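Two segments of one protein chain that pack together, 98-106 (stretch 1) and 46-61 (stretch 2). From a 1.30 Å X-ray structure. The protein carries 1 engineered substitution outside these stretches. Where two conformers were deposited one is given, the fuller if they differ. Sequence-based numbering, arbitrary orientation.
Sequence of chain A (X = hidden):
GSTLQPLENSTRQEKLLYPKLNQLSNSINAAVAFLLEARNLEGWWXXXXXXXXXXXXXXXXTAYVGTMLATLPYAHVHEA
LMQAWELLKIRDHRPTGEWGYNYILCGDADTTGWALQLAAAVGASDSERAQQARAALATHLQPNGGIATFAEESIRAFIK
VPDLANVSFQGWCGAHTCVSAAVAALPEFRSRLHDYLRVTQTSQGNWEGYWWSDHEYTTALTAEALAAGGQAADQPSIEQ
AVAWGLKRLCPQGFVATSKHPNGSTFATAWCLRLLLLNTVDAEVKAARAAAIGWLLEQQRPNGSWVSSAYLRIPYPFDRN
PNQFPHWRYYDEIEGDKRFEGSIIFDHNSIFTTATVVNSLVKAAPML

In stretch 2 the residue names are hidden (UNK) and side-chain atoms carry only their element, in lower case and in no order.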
# COMPACT_ATOMS: atom_id res chain seq x y z
N GLU A 98 -7.16 17.98 -0.90
CA GLU A 98 -6.41 16.73 -1.08
C GLU A 98 -5.20 16.71 -0.14
O GLU A 98 -4.71 17.77 0.30
CB GLU A 98 -5.95 16.63 -2.53
CG GLU A 98 -7.13 16.47 -3.46
CD GLU A 98 -6.72 16.49 -4.91
OE1 GLU A 98 -7.29 15.71 -5.68
OE2 GLU A 98 -5.77 17.26 -5.25
N TRP A 99 -4.69 15.51 0.11
CA TRP A 99 -3.37 15.32 0.67
C TRP A 99 -2.40 14.87 -0.44
O TRP A 99 -2.88 14.41 -1.48
CB TRP A 99 -3.46 14.35 1.82
CG TRP A 99 -4.22 14.87 3.01
CD1 TRP A 99 -3.73 15.64 4.00
CD2 TRP A 99 -5.59 14.60 3.33
NE1 TRP A 99 -4.71 15.91 4.95
CE2 TRP A 99 -5.84 15.23 4.56
CE3 TRP A 99 -6.61 13.88 2.75
CZ2 TRP A 99 -7.07 15.14 5.20
CZ3 TRP A 99 -7.82 13.77 3.39
CH2 TRP A 99 -8.05 14.41 4.59
N GLY A 100 -1.10 14.98 -0.18
CA GLY A 100 -0.08 14.56 -1.13
C GLY A 100 1.09 13.90 -0.46
O GLY A 100 1.07 13.60 0.76
N TYR A 101 2.15 13.66 -1.21
CA TYR A 101 3.31 12.92 -0.70
C TYR A 101 3.82 13.60 0.58
O TYR A 101 4.13 12.94 1.54
CB TYR A 101 4.36 12.93 -1.81
CG TYR A 101 5.72 12.42 -1.48
CD1 TYR A 101 6.00 11.08 -1.38
CD2 TYR A 101 6.78 13.32 -1.28
CE1 TYR A 101 7.27 10.60 -1.11
CE2 TYR A 101 8.03 12.83 -0.98
CZ TYR A 101 8.30 11.49 -0.86
OH TYR A 101 9.56 11.05 -0.61
N ASN A 102 3.95 14.92 0.49
CA ASN A 102 4.38 15.74 1.63
C ASN A 102 3.88 17.17 1.36
O ASN A 102 3.13 17.43 0.40
CB ASN A 102 5.90 15.70 1.89
CG ASN A 102 6.71 16.26 0.74
OD1 ASN A 102 6.16 17.08 -0.02
ND2 ASN A 102 7.98 15.84 0.69
N TYR A 103 4.23 18.13 2.24
CA TYR A 103 3.64 19.48 2.18
C TYR A 103 3.84 20.13 0.82
O TYR A 103 2.96 20.85 0.34
CB TYR A 103 4.29 20.39 3.24
CG TYR A 103 3.65 21.74 3.36
CD1 TYR A 103 2.58 21.94 4.22
CD2 TYR A 103 4.08 22.82 2.64
CE1 TYR A 103 1.98 23.18 4.37
CE2 TYR A 103 3.48 24.07 2.75
CZ TYR A 103 2.40 24.23 3.60
OH TYR A 103 1.81 25.45 3.67
N ILE A 104 5.02 19.93 0.23
CA ILE A 104 5.40 20.75 -0.96
C ILE A 104 4.83 20.12 -2.23
O ILE A 104 4.77 20.80 -3.25
CB ILE A 104 6.91 20.96 -1.04
CG1 ILE A 104 7.68 19.66 -1.30
CG2 ILE A 104 7.44 21.74 0.16
CD1 ILE A 104 9.12 19.90 -1.64
N LEU A 105 4.38 18.88 -2.17
CA LEU A 105 3.75 18.26 -3.36
C LEU A 105 2.30 18.68 -3.52
O LEU A 105 1.60 19.02 -2.51
CB LEU A 105 3.78 16.74 -3.26
CG LEU A 105 4.76 16.06 -4.21
CD1 LEU A 105 4.36 16.31 -5.67
CD2 LEU A 105 6.21 16.47 -3.93
N CYS A 106 1.82 18.63 -4.75
CA CYS A 106 0.40 18.79 -5.04
C CYS A 106 -0.36 17.59 -4.47
O CYS A 106 0.21 16.58 -4.09
CB CYS A 106 0.15 18.93 -6.53
SG CYS A 106 0.73 17.51 -7.50
N UNK A 46 7.42 9.26 8.62
CA UNK A 46 8.10 9.72 7.41
C UNK A 46 8.79 8.54 6.74
O UNK A 46 9.39 7.71 7.39
c UNK A 46 9.21 10.71 7.76
c UNK A 46 9.91 12.94 8.55
c UNK A 46 8.73 12.03 8.28
n UNK A 46 10.16 13.87 7.67
o UNK A 46 10.61 12.74 9.52
N UNK A 47 8.76 8.55 5.40
CA UNK A 47 9.54 7.53 4.65
C UNK A 47 9.62 7.99 3.22
O UNK A 47 8.84 8.79 2.77
o UNK A 47 11.24 5.29 4.69
o UNK A 47 9.72 4.04 5.74
c UNK A 47 10.05 5.07 5.12
c UNK A 47 9.00 6.12 4.79
N UNK A 48 10.57 7.35 2.49
CA UNK A 48 10.93 7.63 1.10
C UNK A 48 11.65 8.96 1.01
O UNK A 48 11.46 9.85 1.84
c UNK A 48 7.96 5.92 0.92
c UNK A 48 7.39 4.66 0.90
c UNK A 48 7.86 3.67 0.08
c UNK A 48 9.56 5.17 -0.71
c UNK A 48 9.75 7.54 0.14
c UNK A 48 9.07 6.18 0.11
c UNK A 48 8.95 3.92 -0.69
N UNK A 49 12.47 9.10 -0.03
CA UNK A 49 13.24 10.35 -0.19
C UNK A 49 13.55 10.57 -1.66
O UNK A 49 14.07 9.62 -2.33
c UNK A 49 15.23 11.63 0.76
c UNK A 49 14.53 10.30 0.63
o UNK A 49 14.72 12.68 0.40
n UNK A 49 16.45 11.54 1.22
N UNK A 50 13.27 11.78 -2.11
CA UNK A 50 13.74 12.27 -3.43
C UNK A 50 14.77 13.34 -3.12
O UNK A 50 14.43 14.53 -3.05
c UNK A 50 10.75 10.19 -6.19
c UNK A 50 10.48 11.53 -3.83
c UNK A 50 11.70 11.14 -5.82
c UNK A 50 9.50 10.62 -4.21
c UNK A 50 12.58 12.84 -4.21
c UNK A 50 11.57 11.82 -4.64
c UNK A 50 9.67 9.95 -5.39
N UNK A 51 16.03 12.98 -2.89
CA UNK A 51 17.03 13.95 -2.46
C UNK A 51 17.22 15.10 -3.44
O UNK A 51 17.26 14.87 -4.64
c UNK A 51 18.02 11.75 -2.62
c UNK A 51 16.56 11.63 -2.97
c UNK A 51 18.30 13.14 -2.26
N UNK A 52 17.30 16.29 -2.84
CA UNK A 52 17.60 17.58 -3.52
C UNK A 52 16.44 17.85 -4.47
O UNK A 52 16.58 18.63 -5.35
c UNK A 52 20.12 17.17 -3.27
o UNK A 52 21.67 17.48 -5.09
n UNK A 52 22.35 18.06 -3.04
c UNK A 52 18.98 17.59 -4.18
c UNK A 52 21.45 17.59 -3.88
N UNK A 53 15.29 17.25 -4.21
CA UNK A 53 14.09 17.43 -5.05
C UNK A 53 12.90 17.50 -4.11
O UNK A 53 12.77 18.40 -3.27
c UNK A 53 13.99 16.32 -6.09
N UNK A 54 12.11 16.47 -4.15
CA UNK A 54 10.82 16.44 -3.41
C UNK A 54 10.96 16.03 -1.94
O UNK A 54 9.92 16.00 -1.25
c UNK A 54 9.83 15.54 -4.09
N UNK A 55 12.13 15.69 -1.44
CA UNK A 55 12.35 15.40 -0.02
C UNK A 55 11.56 14.16 0.42
O UNK A 55 11.37 13.22 -0.39
c UNK A 55 12.08 16.72 0.75
o UNK A 55 12.21 16.61 2.14
N UNK A 56 11.14 14.15 1.66
CA UNK A 56 10.73 12.92 2.40
C UNK A 56 9.20 12.84 2.50
O UNK A 56 8.55 13.91 2.77
c UNK A 56 11.42 12.90 3.75
c UNK A 56 12.92 12.72 3.51
c UNK A 56 10.85 11.80 4.61
c UNK A 56 13.73 13.00 4.69
N UNK A 57 8.62 11.69 2.32
CA UNK A 57 7.15 11.58 2.44
C UNK A 57 6.69 11.71 3.91
O UNK A 57 7.35 11.21 4.80
N UNK A 58 5.51 12.33 4.07
CA UNK A 58 4.92 12.37 5.43
C UNK A 58 3.40 12.18 5.39
O UNK A 58 2.95 11.18 5.96
o UNK A 58 5.91 15.92 6.16
c UNK A 58 5.20 14.99 5.66
o UNK A 58 4.37 15.22 4.78
c UNK A 58 5.38 13.60 6.22
N UNK A 59 2.65 13.03 4.69
CA UNK A 59 1.17 12.87 4.69
C UNK A 59 0.82 11.47 4.21
O UNK A 59 0.02 10.78 4.81
o UNK A 59 0.82 17.53 3.31
c UNK A 59 0.21 16.40 3.30
c UNK A 59 0.50 13.91 3.80
c UNK A 59 0.69 15.33 4.25
o UNK A 59 -0.77 16.17 2.55
N UNK A 60 1.38 11.06 3.05
CA UNK A 60 1.07 9.75 2.47
C UNK A 60 1.50 8.63 3.42
O UNK A 60 0.75 7.68 3.70
c UNK A 60 2.58 6.34 -0.37
c UNK A 60 1.75 9.66 1.11
n UNK A 60 1.24 6.22 -0.13
c UNK A 60 4.75 5.90 -1.15
c UNK A 60 4.27 8.04 -0.10
c UNK A 60 1.81 8.26 0.58
c UNK A 60 2.96 7.62 0.05
c UNK A 60 5.13 7.17 -0.74
c UNK A 60 3.46 5.47 -1.01
c UNK A 60 0.80 7.36 0.46
N UNK A 61 2.73 8.67 3.89
CA UNK A 61 3.30 7.60 4.73
C UNK A 61 2.48 7.50 6.01
O UNK A 61 2.16 6.37 6.44
c UNK A 61 4.78 7.86 5.01
c UNK A 61 5.57 7.79 3.73
c UNK A 61 5.31 6.85 6.00
O HOH W 1 6.08 17.96 4.44

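Position 46 carries three carbons, the last bonded to one oxygen and one nitrogen, and lies out of reach of stretch 1; it is Gln 46. Two carbons and two terminal oxygens at 47 form a carboxylate turned away from stretch 1, which gives Asp 47. At 48 one carbon leads to a six-carbon ring. Its CB lies 3.6 Å from Tyr 101 OH, but the ring leads away: Phe 48. Position 49 has two carbons, the second bearing an oxygen and a nitrogen, and also points away; it is Asn 49.

A six-carbon ring on one carbon recurs at 50, now facing stretch 1. Its edge meets the face of the Tyr 101 ring in an offset arrangement, with centroids 5.4 Å apart and planes at 71°; this is Phe 50. Three carbons at 51 close onto the backbone N, as only Pro 51 can. The three carbons at 52, ending in one oxygen and one nitrogen, identify Gln 52, far from stretch 1. A single carbon at 53 marks Ala 53. The single carbon at 54 lies 3.7 Å from Leu 105 CD2; it is Ala 54.

Position 55 has one carbon and one oxygen, and its backbone O accepts a 2.8 Å hydrogen bond from Tyr 101 OH: Ser 55. Four carbons at 56, forked at the first with one arm two carbons long, define Ile 56, directed away. Position 57 has no side chain. Its CA sits over the Tyr 101 ring, 3.6 Å from the centroid; an ideal CB would lie only 3.1 Å from Tyr 101 CE1 and would clash with the O of Asp 47. It is Gly 57.

At 58, two carbons end in two oxygens, one of them 3.2 Å from Asn 102 CA: Asp 58. Its OD2 accepts a hydrogen bond from a water that in turn accepts one from Tyr 103 N. Position 59 has three carbons and two oxygens, one oxygen receiving a 3.0 Å hydrogen bond from Gly 100 N: Glu 59. At 60, one carbon bears fused rings of eight carbons and one nitrogen, a ring carbon lying 3.7 Å from Tyr 101 CD1: Trp 60. Three carbons at 61, forked at the first, are Val 61, which makes no contact with stretch 1.

The contact centres on Tyr 101, whose ring has Gly 57 CA over one face and Ser 55 O and Ala 54 O at its edge, while its backbone O accepts a 2.9 Å hydrogen bond from Asp 58 N. Beside it, Asn 102 ND2 donates to Ala 54 O (2.7 Å) and Ile 56 O (2.9 Å).

Stretch 2 46-61: QDFNFPQAASIGDEWV
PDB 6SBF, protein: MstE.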